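Local coordinates for transglutaminase elicitor (Phytophthora sojae, PDB 3TW5), which probably catalyses the cross-linking of glutamine side chains to lysine amines and probably, as an elicitor, triggers innate immune defence in plants, at residues Q57-E62 / T74-V79; V161-D166 / V348-A353; A265-L270 / L307-D312. The protein carries 1 engineered substitution. All blocks are in the same frame, centred on the assembly; numbering follows the deposited sequence.

Interaction 1: Q57-E62 / T74-V79; sequences QPSAAE and TFMDAV
F75 sets CG anti to its backbone N (chi1 178°), and the ring beyond it brings CE2 to A61, while M76 CG, anti to the carbonyl carbon (chi1 -64°), faces the methyl of the same alanine. A61 CB then has three apolar partners: F75 CE2 at 3.9 Å, M76 CG at 4.1 Å and, one turn further along, V79 CG2 at 4.4 Å. The small methyl of alanine suits this close approach, and the two helix backbones come as near as 6.1 Å between the CA atoms of A61 and M76. The phenyl ring also meets the alanine backbone: A61 O lies 3.4 Å from F75 CE2 on an oblique approach, and A61 CA is at the ring edge, in its plane. V79, four residues on from F75, lays CG2 over one ring face, offset toward the rim.

These residues join two consecutive helices, 60-67 and 72-82, linked by a short connection, and S59 is the N-cap of the first. Its OG accepts from E62 N at 3.3 Å in a nearly straight bond (166°), which occupies an amide that has no helical carbonyl before it. Serine suits the position because its short hydroxyl reaches forward to an amide of the first turn. E62, in that turn, carries an acid that would be compatible with the partial positive charge of a helix start.

The thioether of M76 packs against this capped end, SD lying 3.8 Å from S59 OG and also touching E62 CB; a flexible, polarisable chain fits such a mixed surface. Y64, whose ring meets that of F75, and L350 also border the ring, and the F75 side chain is about 4 Å from a bound cyclohexyl-propylsulfonic acid molecule, probably from the crystallisation liquor.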
# COMPACT_ATOMS: atom_id res chain seq x y z
N GLN A 57 11.69 25.53 1.53
CA GLN A 57 10.55 25.58 0.61
C GLN A 57 9.22 25.48 1.35
O GLN A 57 9.11 24.75 2.33
CB GLN A 57 10.65 24.46 -0.44
CG GLN A 57 11.73 24.69 -1.50
CD GLN A 57 11.49 25.95 -2.33
OE1 GLN A 57 10.38 26.21 -2.79
NE2 GLN A 57 12.55 26.72 -2.54
N PRO A 58 8.20 26.24 0.89
CA PRO A 58 6.87 26.14 1.48
C PRO A 58 6.28 24.75 1.26
O PRO A 58 6.55 24.11 0.24
CB PRO A 58 6.05 27.17 0.69
CG PRO A 58 7.05 28.09 0.08
CD PRO A 58 8.25 27.24 -0.20
N SER A 59 5.48 24.29 2.22
CA SER A 59 4.85 22.97 2.16
C SER A 59 3.90 22.83 0.98
O SER A 59 3.46 23.82 0.39
CB SER A 59 4.11 22.69 3.46
OG SER A 59 3.05 23.61 3.66
N ALA A 60 3.57 21.58 0.64
CA ALA A 60 2.62 21.28 -0.43
C ALA A 60 1.24 21.88 -0.16
O ALA A 60 0.54 22.28 -1.09
CB ALA A 60 2.52 19.78 -0.64
N ALA A 61 0.86 21.93 1.12
CA ALA A 61 -0.38 22.57 1.53
C ALA A 61 -0.36 24.07 1.24
O ALA A 61 -1.27 24.59 0.59
CB ALA A 61 -0.64 22.32 3.00
N GLU A 62 0.68 24.75 1.72
CA GLU A 62 0.86 26.19 1.52
C GLU A 62 0.89 26.56 0.04
O GLU A 62 0.32 27.58 -0.37
CB GLU A 62 2.13 26.68 2.21
CG GLU A 62 2.43 28.17 2.01
CD GLU A 62 3.45 28.72 2.99
OE1 GLU A 62 3.76 28.04 3.99
OE2 GLU A 62 3.95 29.84 2.75
N THR A 74 -5.60 29.13 7.41
CA THR A 74 -6.82 28.33 7.62
C THR A 74 -6.83 27.01 6.86
O THR A 74 -7.38 26.02 7.36
CB THR A 74 -8.13 29.11 7.31
OG1 THR A 74 -8.08 29.64 5.98
CG2 THR A 74 -8.36 30.25 8.31
N PHE A 75 -6.23 26.98 5.67
CA PHE A 75 -6.13 25.74 4.90
C PHE A 75 -5.19 24.73 5.55
O PHE A 75 -5.50 23.54 5.61
CB PHE A 75 -5.71 26.00 3.45
CG PHE A 75 -5.57 24.75 2.62
CD1 PHE A 75 -6.69 24.05 2.18
CD2 PHE A 75 -4.31 24.25 2.30
CE1 PHE A 75 -6.56 22.89 1.42
CE2 PHE A 75 -4.17 23.08 1.55
CZ PHE A 75 -5.30 22.40 1.11
N MET A 76 -4.05 25.21 6.03
CA MET A 76 -3.10 24.35 6.73
C MET A 76 -3.68 23.88 8.06
O MET A 76 -3.41 22.75 8.49
CB MET A 76 -1.76 25.07 6.96
CG MET A 76 -1.01 25.45 5.68
SD MET A 76 0.78 25.69 5.90
CE MET A 76 0.84 26.85 7.27
N ASP A 77 -4.47 24.73 8.70
CA ASP A 77 -5.16 24.36 9.94
C ASP A 77 -6.21 23.28 9.69
O ASP A 77 -6.43 22.42 10.54
CB ASP A 77 -5.81 25.58 10.60
CG ASP A 77 -4.80 26.48 11.30
OD1 ASP A 77 -5.19 27.59 11.72
OD2 ASP A 77 -3.62 26.09 11.43
N ALA A 78 -6.85 23.35 8.52
CA ALA A 78 -7.82 22.34 8.11
C ALA A 78 -7.13 21.00 7.91
O ALA A 78 -7.63 19.97 8.37
CB ALA A 78 -8.52 22.77 6.85
N VAL A 79 -5.99 21.03 7.22
CA VAL A 79 -5.16 19.85 7.01
C VAL A 79 -4.77 19.23 8.35
O VAL A 79 -4.88 18.02 8.53
CB VAL A 79 -3.89 20.20 6.18
CG1 VAL A 79 -2.88 19.07 6.21
CG2 VAL A 79 -4.27 20.54 4.75

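Interaction 2: V161-D166 / V348-A353; sequences VSLVYD and VGLSYA
The start of helix 352-364, the last helix of the chain, and the turn leading into it pack against helix 154-167, with V164 held between L350 and Y352. The branched valine serves both neighbours. Its CG1, anti to the backbone N (chi1 165°), comes within 3.6 Å of Y352 CD1, and its CG2 reaches L350 CG at 3.8 Å. V164 meets the tyrosine side chain at about a right angle, touching CB and CG as well as the ring carbon, on an oblique approach to the ring.

One residue earlier, L163 extends the apolar surface. L350 CD2 lies against L163 CB at 3.8 Å, the two leucines crossing at about a right angle, and L163 CD2 goes on to meet V348 CG2 at 4.1 Å. All the touching residues are buried and no hydrogen bond crosses, so aliphatic side chains, which need no polar partner, suit the place. Between V348 and L350, G349 has a positive phi (98°); a side chain at these backbone angles would run into V348 O, which explains the glycine. S351 then occupies the N-cap, its OG accepting a weak bond from A353 N.

At the polar edge, Y165 OH and Y352 OH stand 4.4 Å apart, too far to bond with each other. Both instead bond to the carboxylate of E138, one to each oxygen, so a single acid satisfies two buried phenols and ties them together from outside the segments.

Around this contact, V161 and V164 continue onto V355 of helix 352-364, with V161 reaching L359 as well. Behind helix 154-167, S162, Y165 and D166 lean on helix 128-137; V348 and L350 also touch helix 72-82, at K82 and F75 respectively.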
# COMPACT_ATOMS: atom_id res chain seq x y z
N VAL A 161 -2.23 14.72 -4.07
CA VAL A 161 -3.05 13.61 -4.56
C VAL A 161 -3.23 12.51 -3.50
O VAL A 161 -4.28 11.87 -3.44
CB VAL A 161 -2.53 13.03 -5.91
CG1 VAL A 161 -1.25 12.24 -5.73
CG2 VAL A 161 -3.60 12.18 -6.59
N SER A 162 -2.23 12.31 -2.66
CA SER A 162 -2.32 11.33 -1.58
C SER A 162 -3.42 11.69 -0.59
O SER A 162 -4.22 10.84 -0.21
CB SER A 162 -0.98 11.15 -0.87
OG SER A 162 -0.04 10.51 -1.71
N LEU A 163 -3.44 12.96 -0.17
CA LEU A 163 -4.44 13.44 0.78
C LEU A 163 -5.84 13.47 0.17
O LEU A 163 -6.84 13.28 0.88
CB LEU A 163 -4.06 14.82 1.33
CG LEU A 163 -4.74 15.24 2.63
CD1 LEU A 163 -4.21 14.47 3.81
CD2 LEU A 163 -4.59 16.73 2.86
N VAL A 164 -5.92 13.72 -1.14
CA VAL A 164 -7.18 13.65 -1.87
C VAL A 164 -7.78 12.26 -1.69
O VAL A 164 -8.93 12.13 -1.27
CB VAL A 164 -7.01 13.98 -3.37
CG1 VAL A 164 -8.25 13.55 -4.17
CG2 VAL A 164 -6.75 15.45 -3.57
N TYR A 165 -6.98 11.24 -1.97
CA TYR A 165 -7.41 9.84 -1.85
C TYR A 165 -7.85 9.47 -0.44
O TYR A 165 -8.70 8.60 -0.26
CB TYR A 165 -6.30 8.91 -2.32
CG TYR A 165 -6.33 8.60 -3.80
CD1 TYR A 165 -6.58 7.31 -4.25
CD2 TYR A 165 -6.10 9.60 -4.74
CE1 TYR A 165 -6.61 7.02 -5.61
CE2 TYR A 165 -6.13 9.32 -6.10
CZ TYR A 165 -6.38 8.03 -6.52
OH TYR A 165 -6.41 7.75 -7.87
N ASP A 166 -7.28 10.13 0.56
CA ASP A 166 -7.71 9.94 1.94
C ASP A 166 -9.09 10.55 2.16
O ASP A 166 -9.94 9.94 2.82
CB ASP A 166 -6.71 10.55 2.92
CG ASP A 166 -7.20 10.50 4.36
OD1 ASP A 166 -7.16 9.42 4.98
OD2 ASP A 166 -7.64 11.55 4.87
N VAL A 348 -11.11 18.87 3.70
CA VAL A 348 -10.01 19.81 4.00
C VAL A 348 -9.98 20.96 2.99
O VAL A 348 -9.25 21.93 3.18
CB VAL A 348 -8.61 19.11 4.08
CG1 VAL A 348 -8.67 17.86 4.94
CG2 VAL A 348 -8.08 18.78 2.70
N GLY A 349 -10.76 20.83 1.93
CA GLY A 349 -10.85 21.86 0.90
C GLY A 349 -9.97 21.56 -0.30
O GLY A 349 -9.69 22.45 -1.11
N LEU A 350 -9.55 20.31 -0.42
CA LEU A 350 -8.68 19.88 -1.50
C LEU A 350 -9.54 19.39 -2.66
O LEU A 350 -10.22 18.36 -2.54
CB LEU A 350 -7.75 18.78 -0.99
CG LEU A 350 -6.34 18.59 -1.55
CD1 LEU A 350 -5.55 19.88 -1.64
CD2 LEU A 350 -5.60 17.59 -0.68
N SER A 351 -9.52 20.13 -3.76
CA SER A 351 -10.28 19.77 -4.96
C SER A 351 -9.48 18.83 -5.85
O SER A 351 -8.36 19.15 -6.26
CB SER A 351 -10.68 21.02 -5.75
OG SER A 351 -11.15 20.67 -7.04
N TYR A 352 -10.06 17.67 -6.16
CA TYR A 352 -9.43 16.69 -7.05
C TYR A 352 -9.36 17.21 -8.48
O TYR A 352 -8.49 16.80 -9.25
CB TYR A 352 -10.17 15.35 -6.98
CG TYR A 352 -9.57 14.24 -7.82
CD1 TYR A 352 -8.20 13.96 -7.78
CD2 TYR A 352 -10.38 13.45 -8.64
CE1 TYR A 352 -7.65 12.94 -8.55
CE2 TYR A 352 -9.83 12.41 -9.41
CZ TYR A 352 -8.47 12.17 -9.36
OH TYR A 352 -7.93 11.16 -10.12
N ALA A 353 -10.27 18.12 -8.83
CA ALA A 353 -10.26 18.77 -10.13
C ALA A 353 -8.99 19.60 -10.30
O ALA A 353 -8.35 19.55 -11.35
CB ALA A 353 -11.50 19.64 -10.30

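Interaction 3: A265-L270 / L307-D312; sequences AAAKSL and LLELDD
The carbonyl oxygen of L310 is gripped by two successive amides of the facing segment: K268 N at 2.8 Å and S269 N at 3.2 Å. The first donor lies nearly along the C=O axis (161°), whereas the second is tilted out of the carbonyl plane, so the two N-H groups converge on one acceptor from different directions. Two residues opposite one make a classic beta bulge, placed where strand 269-280 begins. Beyond it, regular antiparallel pairing takes over: L310 N returns a bond to S269 O at 3.0 Å, making S269 and L310 a hydrogen-bonded pair, and L270 and E309 follow as a non-hydrogen-bonded one. A CA-H...O contact, L270 CA to L308 O at 3.4 Å, adds to the join.

On the face of the sheet bearing L270 and E309, the two side chains run side by side, L270 CD2 being 4.0 Å from E309 CG. From the loop before the strand, A267 CB rests on E309 CB at 3.9 Å, a methyl small enough to leave room for the glutamate stem. The carboxylate at its end is satisfied elsewhere, by N264, Y261 and the amino group of E1. The other face brings S269 OG to within 3.7 Å of L310 CB.

At the exposed end, the long aliphatic stem of K268 crosses the shorter D312, with CG 3.5 Å from D312 OD2. The ammonium and carboxylate do not touch, though their opposite charges might attract weakly; charged residues suit this solvent-facing border.

Strand 299-310 is the middle partner of three here, with 269-280 along one edge and 316-321 along the other, where E309 bonds through its backbone to I317 and G318. Helix 248-256 packs over A267, L270 and L307, and strand 232-246 pairs with the far side of 269-280.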
# COMPACT_ATOMS: atom_id res chain seq x y z
N ALA A 265 -8.39 -33.33 4.47
CA ALA A 265 -8.76 -34.70 4.09
C ALA A 265 -8.85 -34.86 2.58
O ALA A 265 -8.51 -35.92 2.04
CB ALA A 265 -10.07 -35.09 4.74
N ALA A 266 -9.28 -33.81 1.90
CA ALA A 266 -9.51 -33.83 0.45
C ALA A 266 -8.24 -33.64 -0.38
O ALA A 266 -8.27 -33.81 -1.61
CB ALA A 266 -10.56 -32.79 0.07
N ALA A 267 -7.14 -33.28 0.27
CA ALA A 267 -5.87 -33.03 -0.41
C ALA A 267 -5.24 -34.33 -0.92
O ALA A 267 -5.09 -35.29 -0.16
CB ALA A 267 -4.90 -32.30 0.51
N LYS A 268 -4.89 -34.35 -2.20
CA LYS A 268 -4.34 -35.55 -2.84
C LYS A 268 -2.81 -35.54 -2.94
O LYS A 268 -2.17 -36.58 -2.80
CB LYS A 268 -4.96 -35.77 -4.23
CG LYS A 268 -6.46 -36.08 -4.22
CD LYS A 268 -6.79 -37.35 -3.45
CE LYS A 268 -8.29 -37.52 -3.30
NZ LYS A 268 -8.65 -38.51 -2.24
N SER A 269 -2.24 -34.37 -3.19
CA SER A 269 -0.79 -34.19 -3.20
C SER A 269 -0.41 -32.78 -2.78
O SER A 269 -1.28 -31.91 -2.65
CB SER A 269 -0.20 -34.52 -4.58
OG SER A 269 -0.69 -33.64 -5.57
N LEU A 270 0.88 -32.55 -2.55
CA LEU A 270 1.35 -31.26 -2.07
C LEU A 270 2.42 -30.67 -2.99
O LEU A 270 3.11 -31.40 -3.71
CB LEU A 270 1.91 -31.39 -0.65
CG LEU A 270 1.03 -32.03 0.43
CD1 LEU A 270 1.87 -32.36 1.64
CD2 LEU A 270 -0.14 -31.13 0.83
N LEU A 307 3.06 -24.71 1.65
CA LEU A 307 2.62 -25.92 0.97
C LEU A 307 1.27 -25.64 0.33
O LEU A 307 0.35 -25.17 1.01
CB LEU A 307 2.46 -27.07 1.97
CG LEU A 307 3.68 -27.69 2.66
CD1 LEU A 307 3.22 -28.62 3.78
CD2 LEU A 307 4.57 -28.44 1.67
N LEU A 308 1.16 -25.90 -0.96
CA LEU A 308 -0.13 -25.82 -1.63
C LEU A 308 -0.76 -27.21 -1.71
O LEU A 308 -0.08 -28.20 -2.00
CB LEU A 308 0.01 -25.22 -3.03
CG LEU A 308 0.32 -23.73 -3.16
CD1 LEU A 308 0.41 -23.33 -4.62
CD2 LEU A 308 -0.72 -22.88 -2.44
N GLU A 309 -2.06 -27.28 -1.44
CA GLU A 309 -2.79 -28.54 -1.52
C GLU A 309 -3.45 -28.70 -2.88
O GLU A 309 -4.18 -27.81 -3.34
CB GLU A 309 -3.84 -28.64 -0.41
CG GLU A 309 -3.25 -28.68 0.98
CD GLU A 309 -4.23 -28.23 2.04
OE1 GLU A 309 -5.43 -28.06 1.72
OE2 GLU A 309 -3.81 -28.03 3.20
N LEU A 310 -3.18 -29.83 -3.53
CA LEU A 310 -3.71 -30.13 -4.86
C LEU A 310 -4.65 -31.33 -4.82
O LEU A 310 -4.44 -32.27 -4.05
CB LEU A 310 -2.56 -30.41 -5.82
CG LEU A 310 -1.93 -29.27 -6.64
CD1 LEU A 310 -1.55 -28.06 -5.80
CD2 LEU A 310 -0.71 -29.80 -7.39
N ASP A 311 -5.68 -31.30 -5.65
CA ASP A 311 -6.53 -32.47 -5.85
C ASP A 311 -6.00 -33.29 -7.03
O ASP A 311 -4.91 -33.01 -7.54
CB ASP A 311 -8.00 -32.07 -6.06
CG ASP A 311 -8.24 -31.31 -7.36
OD1 ASP A 311 -7.27 -31.01 -8.09
OD2 ASP A 311 -9.42 -31.01 -7.65
N ASP A 312 -6.76 -34.30 -7.46
CA ASP A 312 -6.36 -35.14 -8.59
C ASP A 312 -6.13 -34.37 -9.89
O ASP A 312 -5.17 -34.64 -10.61
CB ASP A 312 -7.39 -36.25 -8.83
CG ASP A 312 -7.31 -37.34 -7.78
OD1 ASP A 312 -8.38 -37.87 -7.41
OD2 ASP A 312 -6.19 -37.66 -7.32

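Along the chain, interaction 1 closes before interaction 2 opens, and interaction 3 is nested inside the long loop that interaction 2 closes. Interactions 1 and 2 are neighbours, their centres 13 Å apart: F75 packs on the 348-350 turn, so helices 60-67, 72-82, 154-167 and the C-terminal helix 352-364 form one helical region joined from sequence-distant parts. Interaction 3 lies on the opposite side of the chain's centre, about 56 Å and 48 Å between centres from interactions 1 and 2, in the large antiparallel sheet. The elongated molecule thus combines local helix pairing, a long-range closure near its C-terminus and strand pairing at its far end.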